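Local coordinates for protein esterase (Rhizomucor miehei, PDB 4WY5) that probably hydrolyses carboxylic esters, as an alpha/beta-hydrolase-fold carboxylesterase of a thermophilic fungus, at residues A192-Y203 with D262-Y271. Residues are numbered along the deposited sequence; the frame is centred on the assembly and turned at random.
Sequences ATAVSHAKYESY and DVLRDEGEKY
Beside the probable catalytic acid of this alpha/beta hydrolase, the buried carboxylate of Glu267, in the first turn of helix 265-277, holds the 192-197 loop through three hydrogen bonds. Its OE2 takes two successive backbone amides: Thr193 N at 2.8 Å, on the lone pair turned away from OE1, and Ala194 N at 2.9 Å, from well above the carboxylate plane. OE1 receives His197 ND1 at 2.8 Å on its syn side; imidazole and carboxylate lie nearly coplanar, 14° apart, so this His-carboxylate bond should fix the rotation of both groups. With Glu267 CG between its own backbone N and carbonyl carbon (chi1 75°) and the chain extended beyond it, the carboxylate reaches all three donors. Its CB rests over one face of the Tyr200 ring in a CH-pi contact, 3.9 Å from the centroid, while Lys199 CD covers the opposite face; Tyr200 OH is hydrogen-bonded to Glu241.

In the fold, the segments follow the C-terminal ends of the adjacent parallel strands 185-189 and 254-259. Asp262, probably the acid of a Ser161-His292-Asp262 triad, is hydrogen-bonded to His292 through OD2, and its OD1 caps Leu264 N at the turn into the helix.

At that turn Ser202 reaches across. Its OG donates to Val263 O at 3.0 Å and accepts a weak bond from Asp266 N; in return Ser202 N donates to Asp266 OD2 at 3.3 Å, from above the carboxylate plane. The other oxygen, Asp266 OD1, forms a salt bridge with Arg265 NE at 3.0 Å, and a water links OD2 to Glu201 OE1. Ser202 CB lies over one face of the Arg265 guanidinium, whose NH1 donates to Glu260 O.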
ATOM      1  N   ALA A 192      16.759  -1.300   7.637  1.00 25.39           N
ATOM      2  CA  ALA A 192      18.076  -1.783   7.218  1.00 20.76           C
ATOM      3  C   ALA A 192      18.282  -3.174   7.800  1.00 21.56           C
ATOM      4  O   ALA A 192      17.990  -3.380   8.983  1.00 26.65           O
ATOM      5  CB  ALA A 192      19.170  -0.840   7.696  1.00 16.44           C
ATOM      6  N   THR A 193      18.752  -4.133   6.990  1.00 22.71           N
ATOM      7  CA  THR A 193      18.855  -5.529   7.448  1.00 21.84           C
ATOM      8  C   THR A 193      20.174  -6.294   7.161  1.00 27.82           C
ATOM      9  O   THR A 193      20.434  -7.323   7.798  1.00 25.07           O
ATOM     10  CB  THR A 193      17.735  -6.382   6.838  1.00 21.72           C
ATOM     11  OG1 THR A 193      17.946  -6.515   5.421  1.00 20.75           O
ATOM     12  CG2 THR A 193      16.364  -5.776   7.122  1.00 17.80           C
ATOM     13  N   ALA A 194      20.990  -5.817   6.218  1.00 27.23           N
ATOM     14  CA  ALA A 194      22.075  -6.638   5.632  1.00 28.87           C
ATOM     15  C   ALA A 194      23.434  -6.633   6.358  1.00 30.02           C
ATOM     16  O   ALA A 194      23.899  -5.585   6.836  1.00 29.34           O
ATOM     17  CB  ALA A 194      22.304  -6.207   4.192  1.00 23.96           C
ATOM     18  N   VAL A 195      24.086  -7.800   6.399  1.00 27.68           N
ATOM     19  CA  VAL A 195      25.497  -7.872   6.794  1.00 26.55           C
ATOM     20  C   VAL A 195      26.339  -7.147   5.760  1.00 25.11           C
ATOM     21  O   VAL A 195      27.179  -6.322   6.092  1.00 29.41           O
ATOM     22  CB  VAL A 195      26.021  -9.318   6.923  1.00 27.10           C
ATOM     23  CG1 VAL A 195      27.451  -9.301   7.431  1.00 25.60           C
ATOM     24  CG2 VAL A 195      25.168 -10.119   7.875  1.00 30.41           C
ATOM     25  N   SER A 196      26.086  -7.455   4.492  1.00 28.40           N
ATOM     26  CA  SER A 196      26.766  -6.812   3.377  1.00 29.38           C
ATOM     27  C   SER A 196      25.754  -6.268   2.362  1.00 28.17           C
ATOM     28  O   SER A 196      24.969  -7.024   1.798  1.00 27.70           O
ATOM     29  CB  SER A 196      27.716  -7.809   2.703  1.00 33.28           C
ATOM     30  OG  SER A 196      28.234  -7.272   1.499  1.00 37.86           O
ATOM     31  N   HIS A 197      25.792  -4.960   2.116  1.00 29.61           N
ATOM     32  CA  HIS A 197      24.787  -4.306   1.273  1.00 27.91           C
ATOM     33  C   HIS A 197      25.056  -4.468  -0.226  1.00 32.53           C
ATOM     34  O   HIS A 197      24.112  -4.437  -1.028  1.00 30.95           O
ATOM     35  CB  HIS A 197      24.683  -2.802   1.603  1.00 30.33           C
ATOM     36  CG  HIS A 197      24.251  -2.498   3.008  1.00 35.39           C
ATOM     37  ND1 HIS A 197      22.939  -2.609   3.432  1.00 31.78           N
ATOM     38  CD2 HIS A 197      24.956  -2.066   4.085  1.00 31.57           C
ATOM     39  CE1 HIS A 197      22.861  -2.272   4.708  1.00 31.81           C
ATOM     40  NE2 HIS A 197      24.069  -1.934   5.127  1.00 28.18           N
ATOM     41  N   ALA A 198      26.327  -4.640  -0.604  1.00 33.00           N
ATOM     42  CA  ALA A 198      26.731  -4.680  -2.020  1.00 28.18           C
ATOM     43  C   ALA A 198      26.260  -5.938  -2.740  1.00 25.22           C
ATOM     44  O   ALA A 198      26.403  -6.060  -3.947  1.00 33.12           O
ATOM     45  CB  ALA A 198      28.250  -4.555  -2.141  1.00 33.20           C
ATOM     46  N   LYS A 199      25.707  -6.871  -1.988  1.00 26.49           N
ATOM     47  CA  LYS A 199      25.077  -8.055  -2.546  1.00 29.92           C
ATOM     48  C   LYS A 199      23.820  -7.713  -3.367  1.00 31.80           C
ATOM     49  O   LYS A 199      23.424  -8.465  -4.248  1.00 33.44           O
ATOM     50  CB  LYS A 199      24.706  -9.004  -1.399  1.00 32.62           C
ATOM     51  CG  LYS A 199      23.979 -10.277  -1.790  1.00 36.07           C
ATOM     52  CD  LYS A 199      23.403 -10.966  -0.543  1.00 40.34           C
ATOM     53  CE  LYS A 199      22.659 -12.271  -0.883  1.00 49.48           C
ATOM     54  NZ  LYS A 199      22.045 -12.908   0.336  1.00 45.39           N
ATOM     55  N   TYR A 200      23.189  -6.584  -3.066  1.00 30.16           N
ATOM     56  CA  TYR A 200      21.901  -6.259  -3.677  1.00 30.12           C
ATOM     57  C   TYR A 200      22.009  -5.182  -4.768  1.00 27.33           C
ATOM     58  O   TYR A 200      22.744  -4.188  -4.627  1.00 26.06           O
ATOM     59  CB  TYR A 200      20.901  -5.808  -2.589  1.00 30.96           C
ATOM     60  CG  TYR A 200      20.626  -6.843  -1.507  1.00 26.72           C
ATOM     61  CD1 TYR A 200      19.676  -7.854  -1.698  1.00 24.98           C
ATOM     62  CD2 TYR A 200      21.310  -6.803  -0.293  1.00 23.08           C
ATOM     63  CE1 TYR A 200      19.427  -8.801  -0.709  1.00 25.52           C
ATOM     64  CE2 TYR A 200      21.073  -7.737   0.698  1.00 22.18           C
ATOM     65  CZ  TYR A 200      20.130  -8.731   0.491  1.00 28.82           C
ATOM     66  OH  TYR A 200      19.893  -9.655   1.489  1.00 29.42           O
ATOM     67  N   GLU A 201      21.222  -5.364  -5.827  1.00 24.24           N
ATOM     68  CA  GLU A 201      21.273  -4.508  -7.012  1.00 27.54           C
ATOM     69  C   GLU A 201      20.938  -3.045  -6.684  1.00 29.35           C
ATOM     70  O   GLU A 201      21.517  -2.129  -7.279  1.00 27.88           O
ATOM     71  CB  GLU A 201      20.295  -5.040  -8.083  1.00 30.07           C
ATOM     72  CG  GLU A 201      20.216  -4.219  -9.383  1.00 39.35           C
ATOM     73  CD  GLU A 201      19.204  -4.781 -10.404  1.00 45.16           C
ATOM     74  OE1 GLU A 201      18.186  -5.389  -9.988  1.00 47.22           O
ATOM     75  OE2 GLU A 201      19.408  -4.583 -11.627  1.00 44.14           O
ATOM     76  N   SER A 202      20.040  -2.816  -5.720  1.00 27.43           N
ATOM     77  CA  SER A 202      19.651  -1.439  -5.405  1.00 23.26           C
ATOM     78  C   SER A 202      20.782  -0.632  -4.757  1.00 23.20           C
ATOM     79  O   SER A 202      20.814   0.590  -4.879  1.00 24.45           O
ATOM     80  CB  SER A 202      18.396  -1.408  -4.525  1.00 22.47           C
ATOM     81  OG  SER A 202      18.507  -2.243  -3.401  1.00 23.39           O
ATOM     82  N   TYR A 203      21.729  -1.311  -4.109  1.00 30.52           N
ATOM     83  CA  TYR A 203      22.924  -0.656  -3.553  1.00 26.49           C
ATOM     84  C   TYR A 203      23.727   0.003  -4.668  1.00 28.84           C
ATOM     85  O   TYR A 203      24.109   1.174  -4.588  1.00 26.80           O
ATOM     86  CB  TYR A 203      23.773  -1.678  -2.792  1.00 24.50           C
ATOM     87  CG  TYR A 203      25.049  -1.166  -2.130  1.00 33.61           C
ATOM     88  CD1 TYR A 203      26.291  -1.298  -2.754  1.00 29.96           C
ATOM     89  CD2 TYR A 203      25.020  -0.609  -0.851  1.00 31.27           C
ATOM     90  CE1 TYR A 203      27.466  -0.857  -2.136  1.00 30.02           C
ATOM     91  CE2 TYR A 203      26.194  -0.169  -0.220  1.00 33.92           C
ATOM     92  CZ  TYR A 203      27.412  -0.291  -0.869  1.00 36.68           C
ATOM     93  OH  TYR A 203      28.572   0.150  -0.252  1.00 39.07           O
ATOM     94  N   ASP A 262      16.054   3.579  -3.445  1.00 18.89           N
ATOM     95  CA  ASP A 262      16.622   3.469  -2.110  1.00 21.41           C
ATOM     96  C   ASP A 262      17.559   2.264  -2.059  1.00 23.27           C
ATOM     97  O   ASP A 262      17.120   1.139  -2.338  1.00 23.66           O
ATOM     98  CB  ASP A 262      15.481   3.338  -1.074  1.00 21.00           C
ATOM     99  CG  ASP A 262      15.976   3.244   0.372  1.00 24.23           C
ATOM    100  OD1 ASP A 262      17.207   3.173   0.597  1.00 17.56           O
ATOM    101  OD2 ASP A 262      15.115   3.228   1.301  1.00 24.19           O
ATOM    102  N   VAL A 263      18.821   2.482  -1.656  1.00 20.69           N
ATOM    103  CA  VAL A 263      19.816   1.390  -1.583  1.00 25.50           C
ATOM    104  C   VAL A 263      19.351   0.211  -0.721  1.00 24.30           C
ATOM    105  O   VAL A 263      19.679  -0.940  -1.021  1.00 19.32           O
ATOM    106  CB  VAL A 263      21.212   1.867  -1.035  1.00 23.73           C
ATOM    107  CG1 VAL A 263      21.867   2.818  -1.994  1.00 21.66           C
ATOM    108  CG2 VAL A 263      21.082   2.524   0.333  1.00 27.34           C
ATOM    109  N   LEU A 264      18.577   0.504   0.333  1.00 25.88           N
ATOM    110  CA  LEU A 264      18.074  -0.524   1.262  1.00 23.45           C
ATOM    111  C   LEU A 264      16.826  -1.267   0.755  1.00 25.38           C
ATOM    112  O   LEU A 264      16.262  -2.107   1.470  1.00 26.38           O
ATOM    113  CB  LEU A 264      17.749   0.109   2.621  1.00 20.97           C
ATOM    114  CG  LEU A 264      18.855   0.855   3.386  1.00 23.72           C
ATOM    115  CD1 LEU A 264      18.293   1.475   4.666  1.00 17.88           C
ATOM    116  CD2 LEU A 264      20.014  -0.089   3.711  1.00 18.29           C
ATOM    117  N   ARG A 265      16.411  -0.979  -0.478  1.00 20.87           N
ATOM    118  CA  ARG A 265      15.135  -1.491  -0.987  1.00 27.37           C
ATOM    119  C   ARG A 265      15.029  -3.012  -0.999  1.00 25.05           C
ATOM    120  O   ARG A 265      14.111  -3.591  -0.392  1.00 22.78           O
ATOM    121  CB  ARG A 265      14.902  -0.964  -2.405  1.00 25.17           C
ATOM    122  CG  ARG A 265      13.593  -1.371  -3.034  1.00 25.91           C
ATOM    123  CD  ARG A 265      13.535  -0.882  -4.474  1.00 22.56           C
ATOM    124  NE  ARG A 265      14.251  -1.773  -5.382  1.00 21.26           N
ATOM    125  CZ  ARG A 265      14.553  -1.470  -6.645  1.00 26.12           C
ATOM    126  NH1 ARG A 265      14.217  -0.289  -7.146  1.00 24.25           N
ATOM    127  NH2 ARG A 265      15.193  -2.351  -7.406  1.00 23.08           N
ATOM    128  N   ASP A 266      15.999  -3.646  -1.653  1.00 22.44           N
ATOM    129  CA  ASP A 266      15.929  -5.065  -1.946  1.00 21.08           C
ATOM    130  C   ASP A 266      16.148  -5.903  -0.688  1.00 20.01           C
ATOM    131  O   ASP A 266      15.603  -6.997  -0.560  1.00 19.70           O
ATOM    132  CB  ASP A 266      16.982  -5.452  -3.006  1.00 25.73           C
ATOM    133  CG  ASP A 266      16.717  -4.839  -4.379  1.00 24.39           C
ATOM    134  OD1 ASP A 266      15.637  -4.255  -4.588  1.00 24.33           O
ATOM    135  OD2 ASP A 266      17.602  -4.951  -5.263  1.00 23.68           O
ATOM    136  N   GLU A 267      16.959  -5.402   0.240  1.00 20.75           N
ATOM    137  CA  GLU A 267      17.186  -6.147   1.470  1.00 22.42           C
ATOM    138  C   GLU A 267      15.967  -6.023   2.370  1.00 23.39           C
ATOM    139  O   GLU A 267      15.669  -6.928   3.162  1.00 26.35           O
ATOM    140  CB  GLU A 267      18.457  -5.671   2.182  1.00 23.04           C
ATOM    141  CG  GLU A 267      18.354  -4.341   2.907  1.00 22.62           C
ATOM    142  CD  GLU A 267      19.733  -3.825   3.301  1.00 26.91           C
ATOM    143  OE1 GLU A 267      20.554  -3.633   2.376  1.00 25.57           O
ATOM    144  OE2 GLU A 267      20.006  -3.630   4.519  1.00 22.46           O
ATOM    145  N   GLY A 268      15.241  -4.919   2.233  1.00 17.74           N
ATOM    146  CA  GLY A 268      13.974  -4.801   2.910  1.00 18.63           C
ATOM    147  C   GLY A 268      12.977  -5.809   2.359  1.00 22.76           C
ATOM    148  O   GLY A 268      12.265  -6.464   3.125  1.00 21.16           O
ATOM    149  N   GLU A 269      12.929  -5.958   1.036  1.00 19.51           N
ATOM    150  CA  GLU A 269      11.951  -6.868   0.440  1.00 22.97           C
ATOM    151  C   GLU A 269      12.351  -8.321   0.741  1.00 21.07           C
ATOM    152  O   GLU A 269      11.494  -9.191   0.886  1.00 18.29           O
ATOM    153  CB  GLU A 269      11.818  -6.629  -1.082  1.00 20.57           C
ATOM    154  CG  GLU A 269      11.384  -5.198  -1.451  1.00 19.59           C
ATOM    155  CD  GLU A 269      11.118  -4.970  -2.937  1.00 21.13           C
ATOM    156  OE1 GLU A 269      11.246  -5.918  -3.757  1.00 21.46           O
ATOM    157  OE2 GLU A 269      10.785  -3.810  -3.299  1.00 21.51           O
ATOM    158  N   LYS A 270      13.643  -8.568   0.930  1.00 24.03           N
ATOM    159  CA  LYS A 270      14.097  -9.923   1.250  1.00 21.02           C
ATOM    160  C   LYS A 270      13.657 -10.315   2.655  1.00 20.34           C
ATOM    161  O   LYS A 270      13.252 -11.443   2.879  1.00 23.34           O
ATOM    162  CB  LYS A 270      15.611 -10.039   1.119  1.00 22.19           C
ATOM    163  CG  LYS A 270      16.183 -11.392   1.555  1.00 27.73           C
ATOM    164  CD  LYS A 270      15.891 -12.506   0.556  1.00 22.31           C
ATOM    165  CE  LYS A 270      16.440 -13.845   1.066  1.00 25.88           C
ATOM    166  NZ  LYS A 270      16.597 -14.849  -0.034  1.00 32.54           N
ATOM    167  N   TYR A 271      13.681  -9.376   3.591  1.00 20.59           N
ATOM    168  CA  TYR A 271      13.223  -9.678   4.955  1.00 23.90           C
ATOM    169  C   TYR A 271      11.720  -9.994   4.988  1.00 23.48           C
ATOM    170  O   TYR A 271      11.273 -10.868   5.739  1.00 24.52           O
ATOM    171  CB  TYR A 271      13.545  -8.510   5.913  1.00 20.22           C
ATOM    172  CG  TYR A 271      13.369  -8.825   7.393  1.00 20.38           C
ATOM    173  CD1 TYR A 271      14.212  -9.729   8.043  1.00 22.89           C
ATOM    174  CD2 TYR A 271      12.362  -8.217   8.141  1.00 17.17           C
ATOM    175  CE1 TYR A 271      14.056 -10.022   9.397  1.00 22.53           C
ATOM    176  CE2 TYR A 271      12.195  -8.496   9.489  1.00 22.01           C
ATOM    177  CZ  TYR A 271      13.046  -9.400  10.120  1.00 25.38           C
ATOM    178  OH  TYR A 271      12.881  -9.688  11.466  1.00 19.79           O
TER
HETATM  179  O   HOH W   1      17.028  -9.189   4.792  1.00 20.57           O
HETATM  180  O   HOH W   2      19.050 -12.830  -0.593  1.00 36.67           O
HETATM  181  O   HOH W   3      16.669  -5.739  -7.723  1.00 31.85           O